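Local coordinates for protein thiazoline oxidase/subtilisin-like protease (Prochloron didemni, PDB 4H6X) that probably cleaves precursor peptides and joins their ends into macrocycles, as the subtilisin-like patellamide maturation protease PatG of a transamidating protease family, at residues A[53-65]-A[130-142]. Sequence-based numbering, arbitrary orientation.
Sequences EVSKVFPYWHEPA and PNCRVINMPQDAV
The imidazole of His62 sits between Val142 and Pro59, in the loops that follow the edge strands of the parallel sheet of this subtilisin-like fold: Val142 CG1 lies over one face in a close CH-pi contact, 3.4 Å from the ring centroid, and Pro59 CB covers the opposite face. At the edge, in the ring plane, Gln139 OE1 meets His62 CE1 at 3.1 Å, the amide turned 79° from the ring. His62 CG stands anti to its own carbonyl carbon (chi1 -67°), which sets the ring between Val142 and Pro59; there ND1 shares a water with Pro138 O, while NE2 bonds to Asn155, whose amide also serves Gln139 OE1. Replacing His62 by an alanine is likely to leave the Val142 methyl and Pro59 without the ring that separates them, and that water and Asn155 each short of a partner. Phe58 takes Pro138 CD over one face of its ring in a second CH-pi contact, and its CE1 touches Pro138 CG at 3.6 Å.

Before these loops, outermost strand 53-56 pairs with 133-138. The bonds alternate along the pair, as parallel strands require: Val134 N to Glu53 O, nearly straight at 178°, then Ser55 N to Val134 O, Asn136 N to Ser55 O and Val57 N to Asn136 O. Val54 and Val134 point the same way, CG1 to CB 4.0 Å, both against Val118 of helix 101-118. On that face too, Asn136 is held by Tyr44 and Thr114, near a probable Ser-His-Asp triad, and Lys56 runs out to Asp41. Met137, facing helix 154-165, packs its CG on Pro59 CG. Beside Glu53, one water accepts from Glu53 N and donates to both Pro130 O and Cys132 O, the latter at 2.7 Å.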
ATOM      1  N   GLU A  53       1.036  14.886  -2.198  1.00 32.40           N
ATOM      2  CA  GLU A  53      -0.211  15.168  -2.890  1.00 33.24           C
ATOM      3  C   GLU A  53      -1.277  14.196  -2.385  1.00 30.82           C
ATOM      4  O   GLU A  53      -1.669  13.281  -3.106  1.00 28.34           O
ATOM      5  CB  GLU A  53      -0.033  15.026  -4.404  1.00 36.30           C
ATOM      6  CG  GLU A  53       0.014  16.339  -5.159  1.00 45.77           C
ATOM      7  CD  GLU A  53      -1.335  16.700  -5.728  1.00 49.79           C
ATOM      8  OE1 GLU A  53      -1.668  16.206  -6.835  1.00 51.92           O
ATOM      9  OE2 GLU A  53      -2.061  17.476  -5.060  1.00 53.43           O
ATOM     10  N   VAL A  54      -1.732  14.397  -1.143  1.00 29.27           N
ATOM     11  CA  VAL A  54      -2.750  13.534  -0.534  1.00 28.38           C
ATOM     12  C   VAL A  54      -4.070  14.272  -0.351  1.00 29.08           C
ATOM     13  O   VAL A  54      -4.079  15.465  -0.056  1.00 27.03           O
ATOM     14  CB  VAL A  54      -2.308  12.959   0.835  1.00 28.21           C
ATOM     15  CG1 VAL A  54      -1.217  11.913   0.662  1.00 28.16           C
ATOM     16  CG2 VAL A  54      -1.878  14.058   1.810  1.00 29.43           C
ATOM     17  N   SER A  55      -5.186  13.563  -0.500  1.00 27.53           N
ATOM     18  CA  SER A  55      -6.497  14.131  -0.147  1.00 28.57           C
ATOM     19  C   SER A  55      -7.453  13.002   0.222  1.00 27.81           C
ATOM     20  O   SER A  55      -7.252  11.856  -0.202  1.00 26.88           O
ATOM     21  CB  SER A  55      -7.071  14.933  -1.311  1.00 28.87           C
ATOM     22  OG  SER A  55      -7.274  14.079  -2.416  1.00 30.02           O
ATOM     23  N   LYS A  56      -8.473  13.325   1.018  1.00 26.22           N
ATOM     24  CA  LYS A  56      -9.467  12.334   1.426  1.00 28.73           C
ATOM     25  C   LYS A  56     -10.775  12.506   0.676  1.00 29.28           C
ATOM     26  O   LYS A  56     -11.273  13.618   0.542  1.00 29.72           O
ATOM     27  CB  LYS A  56      -9.755  12.406   2.932  1.00 29.40           C
ATOM     28  CG  LYS A  56      -8.552  12.138   3.813  1.00 30.26           C
ATOM     29  CD  LYS A  56      -8.932  12.223   5.277  1.00 31.07           C
ATOM     30  CE  LYS A  56      -7.699  12.415   6.139  1.00 33.51           C
ATOM     31  NZ  LYS A  56      -8.007  12.294   7.597  1.00 30.96           N
ATOM     32  N   VAL A  57     -11.330  11.391   0.210  1.00 26.85           N
ATOM     33  CA  VAL A  57     -12.682  11.357  -0.298  1.00 27.45           C
ATOM     34  C   VAL A  57     -13.426  10.302   0.521  1.00 28.52           C
ATOM     35  O   VAL A  57     -13.182   9.109   0.359  1.00 27.25           O
ATOM     36  CB  VAL A  57     -12.723  11.049  -1.823  1.00 27.61           C
ATOM     37  CG1 VAL A  57     -14.162  10.851  -2.296  1.00 27.85           C
ATOM     38  CG2 VAL A  57     -12.061  12.175  -2.617  1.00 25.58           C
ATOM     39  N   PHE A  58     -14.294  10.758   1.424  1.00 28.68           N
ATOM     40  CA  PHE A  58     -15.083   9.874   2.278  1.00 30.40           C
ATOM     41  C   PHE A  58     -16.268   9.357   1.488  1.00 29.87           C
ATOM     42  O   PHE A  58     -16.956  10.145   0.857  1.00 32.83           O
ATOM     43  CB  PHE A  58     -15.586  10.603   3.541  1.00 30.04           C
ATOM     44  CG  PHE A  58     -14.499  10.965   4.496  1.00 28.92           C
ATOM     45  CD1 PHE A  58     -14.170  10.116   5.547  1.00 30.45           C
ATOM     46  CD2 PHE A  58     -13.789  12.141   4.345  1.00 29.36           C
ATOM     47  CE1 PHE A  58     -13.148  10.445   6.423  1.00 28.15           C
ATOM     48  CE2 PHE A  58     -12.768  12.475   5.213  1.00 28.38           C
ATOM     49  CZ  PHE A  58     -12.446  11.623   6.252  1.00 29.04           C
ATOM     50  N   PRO A  59     -16.517   8.034   1.525  1.00 28.29           N
ATOM     51  CA  PRO A  59     -17.686   7.491   0.816  1.00 28.62           C
ATOM     52  C   PRO A  59     -18.932   8.234   1.305  1.00 28.98           C
ATOM     53  O   PRO A  59     -19.204   8.244   2.508  1.00 29.84           O
ATOM     54  CB  PRO A  59     -17.718   6.022   1.262  1.00 27.55           C
ATOM     55  CG  PRO A  59     -16.313   5.721   1.661  1.00 28.90           C
ATOM     56  CD  PRO A  59     -15.790   6.995   2.266  1.00 27.75           C
ATOM     57  N   TYR A  60     -19.669   8.857   0.386  1.00 27.14           N
ATOM     58  CA  TYR A  60     -20.788   9.718   0.765  1.00 25.99           C
ATOM     59  C   TYR A  60     -21.982   8.939   1.339  1.00 26.80           C
ATOM     60  O   TYR A  60     -22.882   9.526   1.964  1.00 26.47           O
ATOM     61  CB  TYR A  60     -21.206  10.563  -0.429  1.00 26.72           C
ATOM     62  CG  TYR A  60     -21.529   9.742  -1.671  1.00 25.04           C
ATOM     63  CD1 TYR A  60     -22.820   9.291  -1.906  1.00 24.23           C
ATOM     64  CD2 TYR A  60     -20.532   9.402  -2.582  1.00 23.53           C
ATOM     65  CE1 TYR A  60     -23.122   8.543  -3.023  1.00 24.18           C
ATOM     66  CE2 TYR A  60     -20.817   8.646  -3.710  1.00 23.57           C
ATOM     67  CZ  TYR A  60     -22.114   8.227  -3.924  1.00 23.65           C
ATOM     68  OH  TYR A  60     -22.413   7.465  -5.004  1.00 21.79           O
ATOM     69  N   TRP A  61     -21.987   7.627   1.110  1.00 25.95           N
ATOM     70  CA  TRP A  61     -23.025   6.740   1.638  1.00 27.24           C
ATOM     71  C   TRP A  61     -22.770   6.267   3.077  1.00 28.10           C
ATOM     72  O   TRP A  61     -23.599   5.556   3.651  1.00 29.62           O
ATOM     73  CB  TRP A  61     -23.266   5.545   0.693  1.00 27.29           C
ATOM     74  CG  TRP A  61     -22.066   4.628   0.502  1.00 27.05           C
ATOM     75  CD1 TRP A  61     -21.777   3.488   1.206  1.00 26.39           C
ATOM     76  CD2 TRP A  61     -21.029   4.768  -0.480  1.00 27.34           C
ATOM     77  NE1 TRP A  61     -20.611   2.929   0.737  1.00 27.06           N
ATOM     78  CE2 TRP A  61     -20.131   3.695  -0.297  1.00 26.75           C
ATOM     79  CE3 TRP A  61     -20.771   5.706  -1.499  1.00 27.70           C
ATOM     80  CZ2 TRP A  61     -18.979   3.529  -1.097  1.00 26.56           C
ATOM     81  CZ3 TRP A  61     -19.610   5.538  -2.304  1.00 26.09           C
ATOM     82  CH2 TRP A  61     -18.743   4.458  -2.090  1.00 26.00           C
ATOM     83  N   HIS A  62     -21.648   6.679   3.671  1.00 29.20           N
ATOM     84  CA  HIS A  62     -21.370   6.394   5.091  1.00 30.63           C
ATOM     85  C   HIS A  62     -21.880   7.491   6.012  1.00 30.01           C
ATOM     86  O   HIS A  62     -21.766   8.667   5.697  1.00 29.46           O
ATOM     87  CB  HIS A  62     -19.863   6.231   5.338  1.00 30.31           C
ATOM     88  CG  HIS A  62     -19.266   5.022   4.690  1.00 31.66           C
ATOM     89  ND1 HIS A  62     -17.904   4.842   4.574  1.00 32.90           N
ATOM     90  CD2 HIS A  62     -19.841   3.940   4.110  1.00 32.11           C
ATOM     91  CE1 HIS A  62     -17.666   3.687   3.973  1.00 32.26           C
ATOM     92  NE2 HIS A  62     -18.824   3.121   3.679  1.00 30.62           N
ATOM     93  N   GLU A  63     -22.445   7.102   7.150  1.00 35.75           N
ATOM     94  CA  GLU A  63     -22.682   8.046   8.245  1.00 40.56           C
ATOM     95  C   GLU A  63     -21.315   8.413   8.829  1.00 41.92           C
ATOM     96  O   GLU A  63     -20.502   7.525   9.086  1.00 37.53           O
ATOM     97  CB  GLU A  63     -23.574   7.430   9.325  1.00 44.48           C
ATOM     98  CG  GLU A  63     -25.045   7.285   8.947  1.00 48.82           C
ATOM     99  CD  GLU A  63     -25.772   8.619   8.768  1.00 51.90           C
ATOM    100  OE1 GLU A  63     -25.304   9.662   9.289  1.00 53.78           O
ATOM    101  OE2 GLU A  63     -26.830   8.621   8.100  1.00 50.92           O
ATOM    102  N   PRO A  64     -21.031   9.719   8.995  1.00 44.24           N
ATOM    103  CA  PRO A  64     -19.735  10.080   9.581  1.00 45.66           C
ATOM    104  C   PRO A  64     -19.605   9.576  11.025  1.00 44.58           C
ATOM    105  O   PRO A  64     -20.563   9.634  11.786  1.00 46.85           O
ATOM    106  CB  PRO A  64     -19.749  11.611   9.536  1.00 45.44           C
ATOM    107  CG  PRO A  64     -20.645  11.926   8.386  1.00 47.51           C
ATOM    108  CD  PRO A  64     -21.743  10.904   8.480  1.00 45.98           C
ATOM    109  N   ALA A  65     -18.444   9.045  11.379  1.00 45.60           N
ATOM    110  CA  ALA A  65     -18.225   8.564  12.741  1.00 45.17           C
ATOM    111  C   ALA A  65     -17.579   9.659  13.586  1.00 43.62           C
ATOM    112  O   ALA A  65     -17.024  10.626  13.051  1.00 41.52           O
ATOM    113  CB  ALA A  65     -17.375   7.302  12.738  1.00 43.19           C
ATOM    114  N   PRO A 130       6.747   9.036  -3.316  1.00 29.89           N
ATOM    115  CA  PRO A 130       6.357  10.316  -2.697  1.00 30.30           C
ATOM    116  C   PRO A 130       5.772  11.365  -3.655  1.00 31.48           C
ATOM    117  O   PRO A 130       5.126  12.313  -3.196  1.00 30.13           O
ATOM    118  CB  PRO A 130       7.677  10.832  -2.102  1.00 31.25           C
ATOM    119  CG  PRO A 130       8.740  10.191  -2.939  1.00 31.60           C
ATOM    120  CD  PRO A 130       8.202   8.802  -3.189  1.00 30.40           C
ATOM    121  N   ASN A 131       5.983  11.207  -4.962  1.00 30.23           N
ATOM    122  CA  ASN A 131       5.520  12.226  -5.915  1.00 31.29           C
ATOM    123  C   ASN A 131       4.234  11.907  -6.671  1.00 29.73           C
ATOM    124  O   ASN A 131       3.755  12.735  -7.446  1.00 29.03           O
ATOM    125  CB  ASN A 131       6.633  12.613  -6.907  1.00 34.27           C
ATOM    126  CG  ASN A 131       7.654  13.569  -6.305  1.00 38.82           C
ATOM    127  OD1 ASN A 131       8.762  13.721  -6.828  1.00 41.22           O
ATOM    128  ND2 ASN A 131       7.286  14.223  -5.210  1.00 37.20           N
ATOM    129  N   CYS A 132       3.678  10.719  -6.446  1.00 29.17           N
ATOM    130  CA  CYS A 132       2.366  10.364  -7.008  1.00 29.42           C
ATOM    131  C   CYS A 132       1.244  11.026  -6.244  1.00 29.67           C
ATOM    132  O   CYS A 132       1.428  11.433  -5.086  1.00 29.34           O
ATOM    133  CB  CYS A 132       2.164   8.846  -6.999  1.00 29.47           C
ATOM    134  SG  CYS A 132       3.299   7.992  -8.116  1.00 29.95           S
ATOM    135  N   ARG A 133       0.085  11.132  -6.894  1.00 28.86           N
ATOM    136  CA  ARG A 133      -1.127  11.674  -6.276  1.00 29.05           C
ATOM    137  C   ARG A 133      -1.816  10.543  -5.516  1.00 29.23           C
ATOM    138  O   ARG A 133      -1.995   9.438  -6.045  1.00 29.01           O
ATOM    139  CB  ARG A 133      -2.058  12.237  -7.357  1.00 32.56           C
ATOM    140  CG  ARG A 133      -3.353  12.876  -6.862  1.00 35.02           C
ATOM    141  CD  ARG A 133      -4.042  13.617  -8.002  1.00 38.72           C
ATOM    142  NE  ARG A 133      -5.414  13.992  -7.672  1.00 43.43           N
ATOM    143  CZ  ARG A 133      -6.501  13.377  -8.136  1.00 44.80           C
ATOM    144  NH1 ARG A 133      -6.392  12.349  -8.974  1.00 47.64           N
ATOM    145  NH2 ARG A 133      -7.705  13.799  -7.773  1.00 46.24           N
ATOM    146  N   VAL A 134      -2.171  10.803  -4.261  1.00 26.86           N
ATOM    147  CA  VAL A 134      -2.832   9.782  -3.457  1.00 26.46           C
ATOM    148  C   VAL A 134      -4.169  10.300  -2.950  1.00 25.50           C
ATOM    149  O   VAL A 134      -4.244  11.419  -2.415  1.00 23.74           O
ATOM    150  CB  VAL A 134      -1.961   9.326  -2.268  1.00 26.89           C
ATOM    151  CG1 VAL A 134      -2.795   8.511  -1.281  1.00 26.58           C
ATOM    152  CG2 VAL A 134      -0.758   8.518  -2.756  1.00 26.87           C
ATOM    153  N   ILE A 135      -5.212   9.494  -3.152  1.00 23.80           N
ATOM    154  CA  ILE A 135      -6.531   9.736  -2.551  1.00 23.34           C
ATOM    155  C   ILE A 135      -6.820   8.632  -1.540  1.00 24.78           C
ATOM    156  O   ILE A 135      -6.873   7.447  -1.895  1.00 24.49           O
ATOM    157  CB  ILE A 135      -7.662   9.766  -3.604  1.00 24.14           C
ATOM    158  CG1 ILE A 135      -7.442  10.931  -4.586  1.00 24.55           C
ATOM    159  CG2 ILE A 135      -9.050   9.848  -2.930  1.00 23.96           C
ATOM    160  CD1 ILE A 135      -8.341  10.898  -5.824  1.00 25.50           C
ATOM    161  N   ASN A 136      -6.961   9.018  -0.276  1.00 23.51           N
ATOM    162  CA  ASN A 136      -7.466   8.105   0.735  1.00 23.76           C
ATOM    163  C   ASN A 136      -8.992   8.092   0.720  1.00 22.06           C
ATOM    164  O   ASN A 136      -9.628   9.150   0.728  1.00 23.95           O
ATOM    165  CB  ASN A 136      -6.945   8.496   2.121  1.00 23.59           C
ATOM    166  CG  ASN A 136      -5.509   8.044   2.359  1.00 25.84           C
ATOM    167  OD1 ASN A 136      -5.252   6.868   2.647  1.00 27.28           O
ATOM    168  ND2 ASN A 136      -4.577   8.972   2.270  1.00 23.27           N
ATOM    169  N   MET A 137      -9.580   6.902   0.690  1.00 22.57           N
ATOM    170  CA  MET A 137     -11.034   6.764   0.807  1.00 21.95           C
ATOM    171  C   MET A 137     -11.345   5.999   2.101  1.00 23.01           C
ATOM    172  O   MET A 137     -11.471   4.761   2.087  1.00 21.86           O
ATOM    173  CB  MET A 137     -11.607   6.038  -0.414  1.00 22.75           C
ATOM    174  CG  MET A 137     -13.133   6.021  -0.465  1.00 22.55           C
ATOM    175  SD  MET A 137     -13.805   4.947  -1.762  1.00 24.86           S
ATOM    176  CE  MET A 137     -13.098   5.718  -3.207  1.00 20.88           C
ATOM    177  N   PRO A 138     -11.435   6.722   3.238  1.00 22.67           N
ATOM    178  CA  PRO A 138     -11.519   6.023   4.533  1.00 23.22           C
ATOM    179  C   PRO A 138     -12.813   5.242   4.702  1.00 24.05           C
ATOM    180  O   PRO A 138     -13.870   5.713   4.287  1.00 24.06           O
ATOM    181  CB  PRO A 138     -11.478   7.170   5.555  1.00 23.47           C
ATOM    182  CG  PRO A 138     -10.795   8.284   4.833  1.00 24.48           C
ATOM    183  CD  PRO A 138     -11.321   8.177   3.419  1.00 22.76           C
ATOM    184  N   GLN A 139     -12.713   4.079   5.345  1.00 23.59           N
ATOM    185  CA  GLN A 139     -13.824   3.155   5.522  1.00 25.67           C
ATOM    186  C   GLN A 139     -14.205   2.941   7.002  1.00 27.47           C
ATOM    187  O   GLN A 139     -15.068   2.107   7.313  1.00 26.79           O
ATOM    188  CB  GLN A 139     -13.461   1.789   4.910  1.00 25.36           C
ATOM    189  CG  GLN A 139     -13.051   1.820   3.438  1.00 24.44           C
ATOM    190  CD  GLN A 139     -14.161   2.335   2.538  1.00 25.36           C
ATOM    191  OE1 GLN A 139     -15.330   1.989   2.716  1.00 25.80           O
ATOM    192  NE2 GLN A 139     -13.806   3.185   1.587  1.00 24.65           N
ATOM    193  N   ASP A 140     -13.566   3.657   7.923  1.00 30.63           N
ATOM    194  CA  ASP A 140     -13.688   3.265   9.347  1.00 33.10           C
ATOM    195  C   ASP A 140     -15.081   3.526   9.931  1.00 33.15           C
ATOM    196  O   ASP A 140     -15.481   2.899  10.942  1.00 34.28           O
ATOM    197  CB  ASP A 140     -12.584   3.886  10.208  1.00 33.34           C
ATOM    198  CG  ASP A 140     -12.675   5.391  10.281  1.00 35.17           C
ATOM    199  OD1 ASP A 140     -12.649   6.040   9.200  1.00 33.58           O
ATOM    200  OD2 ASP A 140     -12.756   5.914  11.429  1.00 35.18           O
ATOM    201  N   ALA A 141     -15.818   4.423   9.272  1.00 31.36           N
ATOM    202  CA  ALA A 141     -17.140   4.826   9.726  1.00 34.43           C
ATOM    203  C   ALA A 141     -18.165   3.704   9.656  1.00 38.31           C
ATOM    204  O   ALA A 141     -19.086   3.671  10.474  1.00 38.06           O
ATOM    205  CB  ALA A 141     -17.621   6.054   8.984  1.00 34.87           C
ATOM    206  N   VAL A 142     -18.004   2.776   8.709  1.00 42.34           N
ATOM    207  CA  VAL A 142     -18.838   1.553   8.705  1.00 45.66           C
ATOM    208  C   VAL A 142     -18.662   0.726   9.987  1.00 46.43           C
ATOM    209  O   VAL A 142     -19.387  -0.244  10.212  1.00 41.82           O
ATOM    210  CB  VAL A 142     -18.619   0.632   7.470  1.00 47.32           C
ATOM    211  CG1 VAL A 142     -18.886   1.376   6.181  1.00 47.39           C
ATOM    212  CG2 VAL A 142     -17.237  -0.017   7.457  1.00 47.73           C
TER
HETATM  213  O   HOH W   1       2.717  13.310  -3.578  1.00 27.06           O
HETATM  214  O   HOH W   2      -4.878  13.730  -3.767  1.00 28.32           O
HETATM  215  O   HOH W   3     -15.945   5.945   6.329  1.00 39.49           O